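Local atomic coordinates of hypothetical protein Atu1826 (Agrobacterium tumefaciens, PDB entry 2I3D), a protein that is of unknown function but probably acts as an alpha/beta hydrolase, cleaving an ester, amide or similar bond. Residues B[151-155]-B[211-215]; B[51-55]-B[68-72]; B[137-141]-B[163-169]; B[46-51]-B[120-125]; B[170-174]-B[224-228]. All blocks are in the same frame, centred on the assembly; numbering follows the deposited sequence.

Along the chain, the 46-51 strand end first meets 120-125 in contact 4, closing a loop of 68 residues; contact 2, strand 49-53 against helix 66-77, is nested inside it, and the two share Ile51. Contact 3 follows, between helix 131-142 and the loop entering strand 171-176. Contact 1 joins the end of strand 146-152 to the loop 211-215 and crosses both contact 3 and contact 5, in which strand 171-176 meets helix 218-233. Contacts 1, 2, 4 and 5 all reach the same central sheet. Direct touches bind them further: Leu71 of contact 2 packs on Ile152 and Cys225, and Trp125 of contact 4 on Tyr228.

Contact 1: B[151-155]-B[211-215]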
# COMPACT_ATOMS: atom_id res chain seq x y z
N SER B 151 13.40 -10.68 -3.47
CA SER B 151 12.78 -10.81 -2.13
C SER B 151 12.93 -9.46 -1.47
O SER B 151 14.03 -9.07 -1.08
CB SER B 151 13.47 -11.88 -1.29
OG SER B 151 13.10 -13.14 -1.76
N ILE B 152 11.81 -8.74 -1.37
CA ILE B 152 11.76 -7.40 -0.84
C ILE B 152 11.32 -7.52 0.64
O ILE B 152 10.25 -8.07 0.94
CB ILE B 152 10.76 -6.53 -1.59
CG1 ILE B 152 11.22 -6.35 -3.04
CG2 ILE B 152 10.69 -5.17 -0.91
CD1 ILE B 152 11.08 -7.56 -4.00
N ALA B 153 12.17 -7.04 1.54
CA ALA B 153 11.85 -7.04 2.99
C ALA B 153 11.52 -8.44 3.55
O ALA B 153 10.50 -8.60 4.22
CB ALA B 153 10.67 -6.07 3.34
N PRO B 154 12.40 -9.42 3.35
CA PRO B 154 12.13 -10.75 3.92
C PRO B 154 12.23 -10.71 5.47
O PRO B 154 12.89 -9.80 6.02
CB PRO B 154 13.27 -11.59 3.32
CG PRO B 154 14.44 -10.64 3.24
CD PRO B 154 13.76 -9.31 2.77
N GLN B 155 11.58 -11.67 6.18
CA GLN B 155 11.47 -11.57 7.63
C GLN B 155 12.00 -12.87 8.22
O GLN B 155 11.25 -13.70 8.71
CB GLN B 155 9.99 -11.43 8.05
CG GLN B 155 9.25 -10.26 7.44
CD GLN B 155 7.76 -10.57 7.43
OE1 GLN B 155 6.96 -10.06 8.25
NE2 GLN B 155 7.39 -11.43 6.50
N ASN B 211 11.96 1.88 5.96
CA ASN B 211 11.38 0.98 6.94
C ASN B 211 10.82 -0.25 6.25
O ASN B 211 11.14 -0.47 5.07
CB ASN B 211 10.36 1.70 7.86
CG ASN B 211 9.15 2.27 7.12
OD1 ASN B 211 8.29 3.05 7.72
ND2 ASN B 211 9.01 1.90 5.87
N HIS B 212 10.02 -1.08 6.96
CA HIS B 212 9.48 -2.30 6.33
C HIS B 212 8.58 -1.98 5.15
O HIS B 212 8.36 -2.82 4.28
CB HIS B 212 8.71 -3.15 7.35
CG HIS B 212 8.49 -4.56 6.91
ND1 HIS B 212 9.54 -5.46 6.77
CD2 HIS B 212 7.37 -5.24 6.60
CE1 HIS B 212 9.06 -6.62 6.35
NE2 HIS B 212 7.74 -6.52 6.27
N PHE B 213 8.02 -0.78 5.15
CA PHE B 213 7.06 -0.32 4.13
C PHE B 213 7.70 0.60 3.09
O PHE B 213 7.02 1.03 2.15
CB PHE B 213 5.92 0.36 4.87
CG PHE B 213 5.47 -0.45 6.04
CD1 PHE B 213 4.80 -1.64 5.83
CD2 PHE B 213 5.88 -0.12 7.31
CE1 PHE B 213 4.43 -2.47 6.91
CE2 PHE B 213 5.54 -0.92 8.41
CZ PHE B 213 4.80 -2.10 8.21
N PHE B 214 9.03 0.75 3.17
CA PHE B 214 9.76 1.65 2.26
C PHE B 214 9.05 3.01 2.19
O PHE B 214 9.02 3.64 1.12
CB PHE B 214 9.95 1.01 0.89
CG PHE B 214 10.79 -0.21 0.96
CD1 PHE B 214 12.18 -0.12 0.79
CD2 PHE B 214 10.21 -1.44 1.30
CE1 PHE B 214 13.01 -1.30 0.91
CE2 PHE B 214 10.99 -2.58 1.42
CZ PHE B 214 12.39 -2.52 1.25
N ASN B 215 8.52 3.48 3.32
CA ASN B 215 7.82 4.77 3.27
C ASN B 215 8.80 5.87 2.85
O ASN B 215 9.83 6.07 3.48
CB ASN B 215 7.19 5.13 4.61
CG ASN B 215 6.00 4.25 4.95
OD1 ASN B 215 5.15 3.90 4.08
ND2 ASN B 215 5.92 3.88 6.20
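A chi1 of -163° swings the His212 imidazole away from its own backbone N and across to Ala153, while Phe214 CG lies anti to the carbonyl carbon (chi1 -63°) and its ring reaches Ile152. His212 CE1 is the atom that touches: it lies 3.2 Å from Ala153 O and 3.5 Å from Ala153 CB. Gln155 runs roughly square to the histidine side chain, with its CG 3.8 Å from His212 CE1. Ala153 O is buried without a hydrogen-bond partner in the model, and His212 CE1 is its nearest atom across the contact. Two residues on from the histidine, the Phe214 ring meets Ile152, CE2 lying 3.5 Å from Ile152 CG2, and Ala153 CB sits at the edge of the same ring, 4.0 Å from Phe214 CE2. A type I turn from Asn211 to Phe214, closed by Phe214 N to Asn211 O, presents both rings to the strand end. The imidazole nitrogens are held elsewhere: NE2 is hydrogen-bonded to Ser130 OG and ND1 to Asp179 OD2. These bonds are consistent with a Ser-His-Asp catalytic triad, the histidine on the loop after the last strand as in alpha/beta hydrolases.

Contact 2: B[51-55]-B[68-72]; sequences IILHP and VYQLF
Strand 51-53 and helix 68-72 run antiparallel, their axes 8.5 Å apart at 169°, with Ile52 opposite Phe72 and His54 opposite Val68. Ile52 points at the helix and carries much of the contact, its two branches meeting different residues. Its CG2, anti to the backbone N (chi1, measured to CG1, is -38°), touches Val68 CG1 and Leu71 CB, both at 3.8 Å, and lies 3.6 Å from Val68 O, a carbonyl already engaged by the helical bond from Phe72 N. The CG1 branch goes the other way and rests on the backbone of Phe72, 3.9 Å from its CA. The Ile52 and Val68 side chains lie alongside, pointing opposite ways. Beyond the strand end, the second Val68 methyl takes over: CG2 fits against His54 CB at 3.7 Å and touches Pro55 CD of the pyrrolidine ring at 3.8 Å. The His54 ring turns away from the helix, and its rotation is fixed at both nitrogens: ND1 donates in the ring plane to a lone pair of Pro55 O at 2.7 Å, although the N-H is bent to 145°, and NE2 is hydrogen-bonded to Phe87 N. The helix is the crossover of the beta-alpha-beta unit formed by strand 49-53, helix 66-77 and strand 81-85. Phe72 makes a cation-pi contact with Arg84 of that second strand, Leu71 packs on Met222 and Cys225 of helix 218-233, and Ile52 also reaches Ala127 in the adjacent strand 124-129.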
# COMPACT_ATOMS: atom_id res chain seq x y z
N ILE B 51 5.74 -14.15 -11.44
CA ILE B 51 4.66 -14.24 -10.44
C ILE B 51 5.02 -13.29 -9.29
O ILE B 51 6.16 -13.36 -8.76
CB ILE B 51 4.56 -15.68 -9.85
CG1 ILE B 51 4.40 -16.71 -11.00
CG2 ILE B 51 3.42 -15.80 -8.86
CD1 ILE B 51 3.07 -16.65 -11.82
N ILE B 52 4.07 -12.46 -8.88
CA ILE B 52 4.32 -11.43 -7.85
C ILE B 52 3.45 -11.73 -6.62
O ILE B 52 2.21 -11.87 -6.78
CB ILE B 52 3.98 -9.99 -8.38
CG1 ILE B 52 4.39 -9.82 -9.85
CG2 ILE B 52 4.59 -8.93 -7.43
CD1 ILE B 52 5.89 -9.92 -10.12
N LEU B 53 4.08 -11.79 -5.43
CA LEU B 53 3.43 -12.26 -4.21
C LEU B 53 3.39 -11.18 -3.14
O LEU B 53 4.38 -10.49 -2.91
CB LEU B 53 4.16 -13.53 -3.67
CG LEU B 53 4.19 -14.67 -4.70
CD1 LEU B 53 5.10 -15.83 -4.25
CD2 LEU B 53 2.75 -15.12 -5.04
N HIS B 54 2.22 -11.00 -2.51
CA HIS B 54 2.00 -9.84 -1.62
C HIS B 54 2.24 -10.12 -0.11
O HIS B 54 2.43 -11.29 0.30
CB HIS B 54 0.59 -9.26 -1.89
CG HIS B 54 -0.54 -10.13 -1.41
ND1 HIS B 54 -0.85 -10.28 -0.07
CD2 HIS B 54 -1.48 -10.82 -2.10
CE1 HIS B 54 -1.93 -11.05 0.04
NE2 HIS B 54 -2.34 -11.37 -1.17
N PRO B 55 2.28 -9.06 0.73
CA PRO B 55 2.44 -9.23 2.17
C PRO B 55 1.30 -9.90 2.92
O PRO B 55 0.19 -10.10 2.37
CB PRO B 55 2.60 -7.79 2.71
CG PRO B 55 3.14 -7.02 1.52
CD PRO B 55 2.39 -7.64 0.32
N VAL B 68 3.80 -4.13 -4.66
CA VAL B 68 3.37 -5.29 -5.44
C VAL B 68 3.02 -4.90 -6.90
O VAL B 68 3.49 -5.52 -7.89
CB VAL B 68 2.22 -6.04 -4.75
CG1 VAL B 68 1.75 -7.17 -5.68
CG2 VAL B 68 2.66 -6.58 -3.33
N TYR B 69 2.20 -3.85 -7.04
CA TYR B 69 1.85 -3.30 -8.36
C TYR B 69 3.08 -2.88 -9.16
O TYR B 69 3.23 -3.26 -10.32
CB TYR B 69 0.86 -2.12 -8.23
CG TYR B 69 0.58 -1.58 -9.60
CD1 TYR B 69 -0.28 -2.27 -10.47
CD2 TYR B 69 1.26 -0.47 -10.08
CE1 TYR B 69 -0.48 -1.82 -11.74
CE2 TYR B 69 1.05 -0.02 -11.39
CZ TYR B 69 0.17 -0.71 -12.19
OH TYR B 69 -0.06 -0.31 -13.48
N GLN B 70 3.97 -2.09 -8.53
CA GLN B 70 5.19 -1.67 -9.23
C GLN B 70 6.08 -2.84 -9.65
O GLN B 70 6.66 -2.80 -10.73
CB GLN B 70 5.97 -0.71 -8.35
CG GLN B 70 5.23 0.64 -8.19
CD GLN B 70 5.20 1.42 -9.45
OE1 GLN B 70 6.22 1.47 -10.21
NE2 GLN B 70 4.05 2.01 -9.76
N LEU B 71 6.19 -3.89 -8.82
CA LEU B 71 6.95 -5.05 -9.25
C LEU B 71 6.28 -5.68 -10.47
O LEU B 71 6.95 -6.03 -11.45
CB LEU B 71 7.05 -6.09 -8.12
CG LEU B 71 8.00 -5.71 -6.96
CD1 LEU B 71 7.72 -6.52 -5.70
CD2 LEU B 71 9.51 -5.87 -7.41
N PHE B 72 4.96 -5.87 -10.39
CA PHE B 72 4.21 -6.36 -11.54
C PHE B 72 4.52 -5.52 -12.80
O PHE B 72 4.86 -6.07 -13.87
CB PHE B 72 2.73 -6.31 -11.20
CG PHE B 72 1.83 -6.77 -12.30
CD1 PHE B 72 1.28 -8.06 -12.28
CD2 PHE B 72 1.46 -5.88 -13.34
CE1 PHE B 72 0.39 -8.48 -13.29
CE2 PHE B 72 0.57 -6.28 -14.35
CZ PHE B 72 0.03 -7.59 -14.33

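Contact 3: B[137-141]-B[163-169]; sequences MQLLM and FLAPCPS
The selenium of selenomethionine Met141 lies only 3.2 Å from Pro166 O, in a loop whose Ala165-Pro166 peptide is cis. This loop leads into strand 171-176 of the alpha/beta-hydrolase sheet and covers helix 131-142, the helix that follows the probable nucleophile elbow. Met141 reaches it by a chain bent at chi2 (62°), which lays SE and CE across the loop backbone; SE also packs on Pro168 CD at 3.8 Å. At one end of the loop, Phe163 sits with its CG between the backbone N and the carbonyl carbon, and this brings the ring against Met137 and Gln138. Gln138 CG lies over one ring face, 3.7 Å from the centroid and 26° off the normal, a CH-pi contact in which the glutamine chain runs roughly perpendicular to the phenylalanine. Met137 O approaches the edge of the same ring, 3.4 Å from Phe163 CE1, while also accepting the helical bond from Met141 N. Leu164, the centre of an inverse gamma turn, sends its side chain into the core, where Leu194 of helix 184-195 packs on it. Leu140 fills the other end: CD1 touches Ser169, whose OG is hydrogen-bonded to Ile146 O, and CD2 lies against Cys167 SG at 4.0 Å. Between these two methyls, Leu140 CG meets the proline ring directly, 3.8 Å from Pro168 CG.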
# COMPACT_ATOMS: atom_id res chain seq x y z
N MSE B 137 10.26 -17.63 -2.00
CA MSE B 137 11.49 -18.42 -1.93
C MSE B 137 11.16 -19.91 -1.74
O MSE B 137 11.93 -20.78 -2.20
CB MSE B 137 12.50 -17.86 -0.93
CG MSE B 137 12.95 -16.44 -1.32
SE MSE B 137 14.51 -15.78 -0.38
CE MSE B 137 15.87 -16.65 -1.50
N GLN B 138 10.03 -20.21 -1.09
CA GLN B 138 9.60 -21.60 -0.98
C GLN B 138 9.20 -22.11 -2.38
O GLN B 138 9.49 -23.26 -2.77
CB GLN B 138 8.42 -21.72 -0.02
CG GLN B 138 8.82 -21.49 1.44
CD GLN B 138 7.61 -21.61 2.36
OE1 GLN B 138 7.08 -22.72 2.57
NE2 GLN B 138 7.14 -20.46 2.87
N LEU B 139 8.54 -21.26 -3.17
CA LEU B 139 8.13 -21.70 -4.51
C LEU B 139 9.38 -21.94 -5.38
O LEU B 139 9.48 -22.94 -6.11
CB LEU B 139 7.21 -20.67 -5.15
CG LEU B 139 6.64 -21.05 -6.52
CD1 LEU B 139 5.65 -22.22 -6.39
CD2 LEU B 139 5.97 -19.82 -7.14
N LEU B 140 10.35 -21.03 -5.26
CA LEU B 140 11.65 -21.14 -5.93
C LEU B 140 12.29 -22.49 -5.64
O LEU B 140 12.74 -23.19 -6.55
CB LEU B 140 12.55 -20.02 -5.39
CG LEU B 140 14.05 -20.05 -5.75
CD1 LEU B 140 14.20 -19.69 -7.19
CD2 LEU B 140 14.85 -19.10 -4.89
N MSE B 141 12.32 -22.86 -4.38
CA MSE B 141 12.93 -24.12 -3.96
C MSE B 141 12.26 -25.34 -4.65
O MSE B 141 12.96 -26.29 -5.00
CB MSE B 141 12.88 -24.22 -2.42
CG MSE B 141 13.85 -25.20 -1.80
SE MSE B 141 15.73 -24.73 -2.15
CE MSE B 141 16.33 -26.55 -1.75
N PHE B 163 14.86 -23.74 4.86
CA PHE B 163 14.62 -24.64 3.69
C PHE B 163 15.53 -24.31 2.47
O PHE B 163 15.65 -25.10 1.55
CB PHE B 163 13.15 -24.60 3.24
CG PHE B 163 12.73 -23.22 2.76
CD1 PHE B 163 12.95 -22.83 1.45
CD2 PHE B 163 12.14 -22.31 3.64
CE1 PHE B 163 12.59 -21.53 1.01
CE2 PHE B 163 11.80 -21.02 3.21
CZ PHE B 163 12.04 -20.63 1.91
N LEU B 164 16.09 -23.10 2.43
CA LEU B 164 16.98 -22.71 1.32
C LEU B 164 18.36 -23.37 1.50
O LEU B 164 19.33 -22.77 2.02
CB LEU B 164 17.15 -21.22 1.30
CG LEU B 164 15.95 -20.45 0.75
CD1 LEU B 164 16.06 -18.95 1.13
CD2 LEU B 164 15.75 -20.65 -0.79
N ALA B 165 18.46 -24.60 1.04
CA ALA B 165 19.64 -25.39 1.36
C ALA B 165 19.93 -26.43 0.26
O ALA B 165 19.75 -27.64 0.48
CB ALA B 165 19.47 -26.06 2.70
N PRO B 166 20.47 -25.98 -0.88
CA PRO B 166 20.81 -24.58 -1.03
C PRO B 166 19.76 -23.83 -1.86
O PRO B 166 18.89 -24.43 -2.53
CB PRO B 166 22.14 -24.64 -1.81
CG PRO B 166 21.91 -25.83 -2.74
CD PRO B 166 20.89 -26.76 -2.07
N CYS B 167 19.85 -22.52 -1.77
CA CYS B 167 19.14 -21.67 -2.67
C CYS B 167 19.60 -22.02 -4.09
O CYS B 167 20.79 -22.05 -4.37
CB CYS B 167 19.40 -20.22 -2.31
SG CYS B 167 18.49 -19.05 -3.34
N PRO B 168 18.65 -22.32 -4.98
CA PRO B 168 18.99 -22.84 -6.32
C PRO B 168 19.32 -21.79 -7.43
O PRO B 168 19.79 -22.13 -8.54
CB PRO B 168 17.74 -23.66 -6.65
CG PRO B 168 16.65 -22.85 -6.07
CD PRO B 168 17.19 -22.39 -4.74
N SER B 169 19.04 -20.53 -7.13
CA SER B 169 19.13 -19.48 -8.15
C SER B 169 19.72 -18.22 -7.56
O SER B 169 19.66 -17.98 -6.33
CB SER B 169 17.74 -19.16 -8.72
OG SER B 169 17.19 -20.30 -9.36

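Contact 4: B[46-51]-B[120-125]; sequences SAPIAI and DSKSCW
Ile49 to Ile51 lie in tight parallel register beside Cys124 and Trp125, whereas Ser46 and Asp120, at the opposite end, meet near solvent. In the tight part the bonds alternate from strand to strand: Ile49 N donates to Ser123 O, Trp125 N to Ile49 O at a short 2.7 Å, and Ile51 N to Trp125 O. The same Ile49 O also receives a CA-H...O contact from Cys124 CA. Ile49 and Cys124 share one face of the sheet, where helix 101-117 packs on both; Ala50 and Trp125 occupy the other, with the indole set against helix 218-233. Strands 49-53 and 124-129 are thus neighbouring parallel strands in the central sheet of the alpha/beta-hydrolase fold, the second leading to the probable nucleophile elbow. Toward the loop end, side chains replace the backbone pairing. Ser121 OG donates to Ala47 O at 2.8 Å, tilted 29° from the carbonyl plane, and lies beside Ile49 CG1. Pro48 CB rests on Ser123 OG at 3.5 Å. Farther out, water fills in: one molecule links Ser46 OG to Asp120 O, and another donates to Ser46 O while accepting from Lys122 N, 2.6 Å away.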
# COMPACT_ATOMS: atom_id res chain seq x y z
N SER B 46 7.20 -17.72 -26.12
CA SER B 46 8.02 -18.39 -25.10
C SER B 46 8.49 -17.37 -24.05
O SER B 46 9.54 -17.58 -23.43
CB SER B 46 9.26 -19.09 -25.71
OG SER B 46 8.95 -20.27 -26.46
N ALA B 47 7.76 -16.26 -23.87
CA ALA B 47 8.22 -15.22 -22.92
C ALA B 47 8.28 -15.80 -21.50
O ALA B 47 7.45 -16.63 -21.12
CB ALA B 47 7.34 -14.00 -22.95
N PRO B 48 9.26 -15.33 -20.69
CA PRO B 48 9.34 -15.84 -19.33
C PRO B 48 8.14 -15.36 -18.54
O PRO B 48 7.54 -14.34 -18.89
CB PRO B 48 10.61 -15.18 -18.79
CG PRO B 48 10.73 -13.88 -19.56
CD PRO B 48 10.27 -14.30 -20.96
N ILE B 49 7.78 -16.13 -17.51
CA ILE B 49 6.69 -15.80 -16.60
C ILE B 49 7.21 -15.14 -15.31
O ILE B 49 8.20 -15.56 -14.73
CB ILE B 49 5.86 -17.05 -16.24
CG1 ILE B 49 5.13 -17.55 -17.51
CG2 ILE B 49 4.82 -16.75 -15.15
CD1 ILE B 49 4.70 -19.01 -17.47
N ALA B 50 6.49 -14.13 -14.85
CA ALA B 50 6.81 -13.53 -13.55
C ALA B 50 5.57 -13.65 -12.66
O ALA B 50 4.47 -13.29 -13.09
CB ALA B 50 7.23 -12.07 -13.71
N ILE B 51 5.74 -14.15 -11.44
CA ILE B 51 4.66 -14.24 -10.44
C ILE B 51 5.02 -13.29 -9.29
O ILE B 51 6.16 -13.36 -8.76
CB ILE B 51 4.56 -15.68 -9.85
CG1 ILE B 51 4.40 -16.71 -11.00
CG2 ILE B 51 3.42 -15.80 -8.86
CD1 ILE B 51 3.07 -16.65 -11.82
N ASP B 120 4.80 -22.97 -23.62
CA ASP B 120 6.13 -22.89 -24.23
C ASP B 120 7.10 -21.98 -23.48
O ASP B 120 8.26 -21.83 -23.88
CB ASP B 120 6.04 -22.48 -25.70
CG ASP B 120 5.62 -23.63 -26.60
OD1 ASP B 120 6.50 -24.38 -27.08
OD2 ASP B 120 4.40 -23.77 -26.82
N SER B 121 6.64 -21.39 -22.37
CA SER B 121 7.53 -20.61 -21.52
C SER B 121 8.39 -21.59 -20.72
O SER B 121 7.84 -22.46 -20.00
CB SER B 121 6.70 -19.72 -20.58
OG SER B 121 7.54 -19.06 -19.65
N LYS B 122 9.71 -21.45 -20.83
CA LYS B 122 10.63 -22.36 -20.17
C LYS B 122 11.28 -21.76 -18.91
O LYS B 122 12.03 -22.45 -18.21
CB LYS B 122 11.71 -22.87 -21.13
CG LYS B 122 11.19 -23.82 -22.25
CD LYS B 122 10.41 -25.01 -21.67
CE LYS B 122 9.96 -26.04 -22.75
NZ LYS B 122 9.12 -25.45 -23.85
N SER B 123 10.97 -20.49 -18.62
CA SER B 123 11.56 -19.88 -17.42
C SER B 123 10.64 -18.93 -16.70
O SER B 123 9.66 -18.41 -17.24
CB SER B 123 12.87 -19.17 -17.72
OG SER B 123 12.61 -18.01 -18.44
N CYS B 124 10.99 -18.72 -15.43
CA CYS B 124 10.10 -18.01 -14.56
C CYS B 124 10.92 -17.20 -13.54
O CYS B 124 12.03 -17.60 -13.17
CB CYS B 124 9.11 -18.99 -13.88
SG CYS B 124 8.11 -18.28 -12.52
N TRP B 125 10.38 -16.05 -13.14
CA TRP B 125 10.88 -15.31 -11.98
C TRP B 125 9.79 -15.20 -10.95
O TRP B 125 8.62 -15.12 -11.30
CB TRP B 125 11.26 -13.88 -12.35
CG TRP B 125 12.65 -13.75 -12.98
CD1 TRP B 125 13.09 -14.29 -14.16
CD2 TRP B 125 13.72 -12.96 -12.47
NE1 TRP B 125 14.40 -13.89 -14.42
CE2 TRP B 125 14.81 -13.06 -13.41
CE3 TRP B 125 13.86 -12.14 -11.35
CZ2 TRP B 125 16.01 -12.39 -13.22
CZ3 TRP B 125 15.07 -11.47 -11.15
CH2 TRP B 125 16.13 -11.61 -12.07
O HOH W 1 10.19 -22.38 -25.86
O HOH W 2 10.85 -19.54 -22.09

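Contact 5: B[170-174]-B[224-228]; sequences SGLII and ECEDY
Apolar helix-on-sheet packing sets strand 171-174 against helix 224-228 in the buried core, the short axes 9.9 Å apart and nearly antiparallel at 166°. Tyr228 and Leu172 form its centre. With CG anti to the backbone N (chi1 -179°), the tyrosine stretches toward the strand, and Leu172 CB lies over one face of its ring, 3.7 Å from the centroid and 17° off the normal, a CH-pi contact. The two side chains overlap head to tail, and the phenol end lies against Gly171, where Tyr228 OH is 3.1 Å from Gly171 CA. That hydroxyl is hydrogen-bonded to Arg232 NH1, one helical turn farther on. Leu172 CD2 continues to Cys225 SG at 4.1 Å. Two residues farther along the strand, Ile174 CD1 meets the aliphatic part of Glu224, 3.5 Å from CB, while the bend at chi2 turns the carboxylate aside, with Arg205 as a long, weak ion partner. Cys225 also packs on Leu71 and Leu74 of helix 66-77, so two helices share this side of the sheet. A C-terminal helix packed lengthwise on the parallel strands and running against them is a regular part of the alpha/beta-hydrolase fold.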
# COMPACT_ATOMS: atom_id res chain seq x y z
N SER B 170 20.28 -17.41 -8.45
CA SER B 170 20.72 -16.07 -8.11
C SER B 170 19.48 -15.16 -7.99
O SER B 170 18.49 -15.35 -8.69
CB SER B 170 21.62 -15.56 -9.24
OG SER B 170 22.82 -16.35 -9.28
N GLY B 171 19.58 -14.14 -7.15
CA GLY B 171 18.48 -13.19 -7.05
C GLY B 171 18.86 -12.00 -6.19
O GLY B 171 20.01 -11.87 -5.71
N LEU B 172 17.87 -11.15 -5.97
CA LEU B 172 18.02 -9.87 -5.25
C LEU B 172 17.28 -9.95 -3.91
O LEU B 172 16.10 -10.35 -3.87
CB LEU B 172 17.37 -8.78 -6.12
CG LEU B 172 17.25 -7.40 -5.45
CD1 LEU B 172 18.61 -6.76 -5.23
CD2 LEU B 172 16.37 -6.51 -6.28
N ILE B 173 17.96 -9.52 -2.84
CA ILE B 173 17.32 -9.33 -1.55
C ILE B 173 17.50 -7.86 -1.26
O ILE B 173 18.63 -7.34 -1.34
CB ILE B 173 17.94 -10.22 -0.45
CG1 ILE B 173 17.64 -11.69 -0.77
CG2 ILE B 173 17.41 -9.85 0.92
CD1 ILE B 173 18.27 -12.71 0.18
N ILE B 174 16.40 -7.18 -0.94
CA ILE B 174 16.51 -5.74 -0.69
C ILE B 174 15.70 -5.39 0.55
O ILE B 174 14.57 -5.85 0.72
CB ILE B 174 16.14 -4.90 -1.98
CG1 ILE B 174 16.21 -3.41 -1.75
CG2 ILE B 174 14.75 -5.37 -2.52
CD1 ILE B 174 16.46 -2.74 -3.15
N GLU B 224 16.21 0.27 -7.85
CA GLU B 224 17.16 -0.82 -7.58
C GLU B 224 16.64 -2.13 -8.17
O GLU B 224 17.42 -2.87 -8.78
CB GLU B 224 17.38 -0.98 -6.08
CG GLU B 224 18.12 0.23 -5.43
CD GLU B 224 19.62 0.27 -5.67
OE1 GLU B 224 20.19 -0.62 -6.33
OE2 GLU B 224 20.24 1.21 -5.13
N CYS B 225 15.34 -2.40 -8.01
CA CYS B 225 14.74 -3.59 -8.67
C CYS B 225 14.87 -3.55 -10.21
O CYS B 225 15.24 -4.54 -10.83
CB CYS B 225 13.27 -3.73 -8.26
SG CYS B 225 13.10 -4.10 -6.49
N GLU B 226 14.59 -2.38 -10.80
CA GLU B 226 14.73 -2.20 -12.25
C GLU B 226 16.18 -2.45 -12.74
O GLU B 226 16.40 -3.23 -13.65
CB GLU B 226 14.24 -0.81 -12.65
CG GLU B 226 14.31 -0.52 -14.09
CD GLU B 226 13.86 0.93 -14.40
OE1 GLU B 226 14.05 1.85 -13.53
OE2 GLU B 226 13.33 1.13 -15.52
N ASP B 227 17.14 -1.83 -12.05
CA ASP B 227 18.56 -1.98 -12.40
C ASP B 227 18.97 -3.43 -12.28
O ASP B 227 19.67 -3.94 -13.15
CB ASP B 227 19.45 -1.13 -11.49
CG ASP B 227 19.24 0.37 -11.66
OD1 ASP B 227 18.58 0.80 -12.63
OD2 ASP B 227 19.76 1.12 -10.82
N TYR B 228 18.48 -4.11 -11.25
CA TYR B 228 18.88 -5.51 -11.05
C TYR B 228 18.34 -6.36 -12.24
O TYR B 228 19.04 -7.20 -12.81
CB TYR B 228 18.34 -6.05 -9.72
CG TYR B 228 18.76 -7.48 -9.52
CD1 TYR B 228 20.12 -7.78 -9.24
CD2 TYR B 228 17.84 -8.52 -9.68
CE1 TYR B 228 20.53 -9.09 -9.07
CE2 TYR B 228 18.22 -9.85 -9.55
CZ TYR B 228 19.57 -10.14 -9.26
OH TYR B 228 19.94 -11.46 -9.14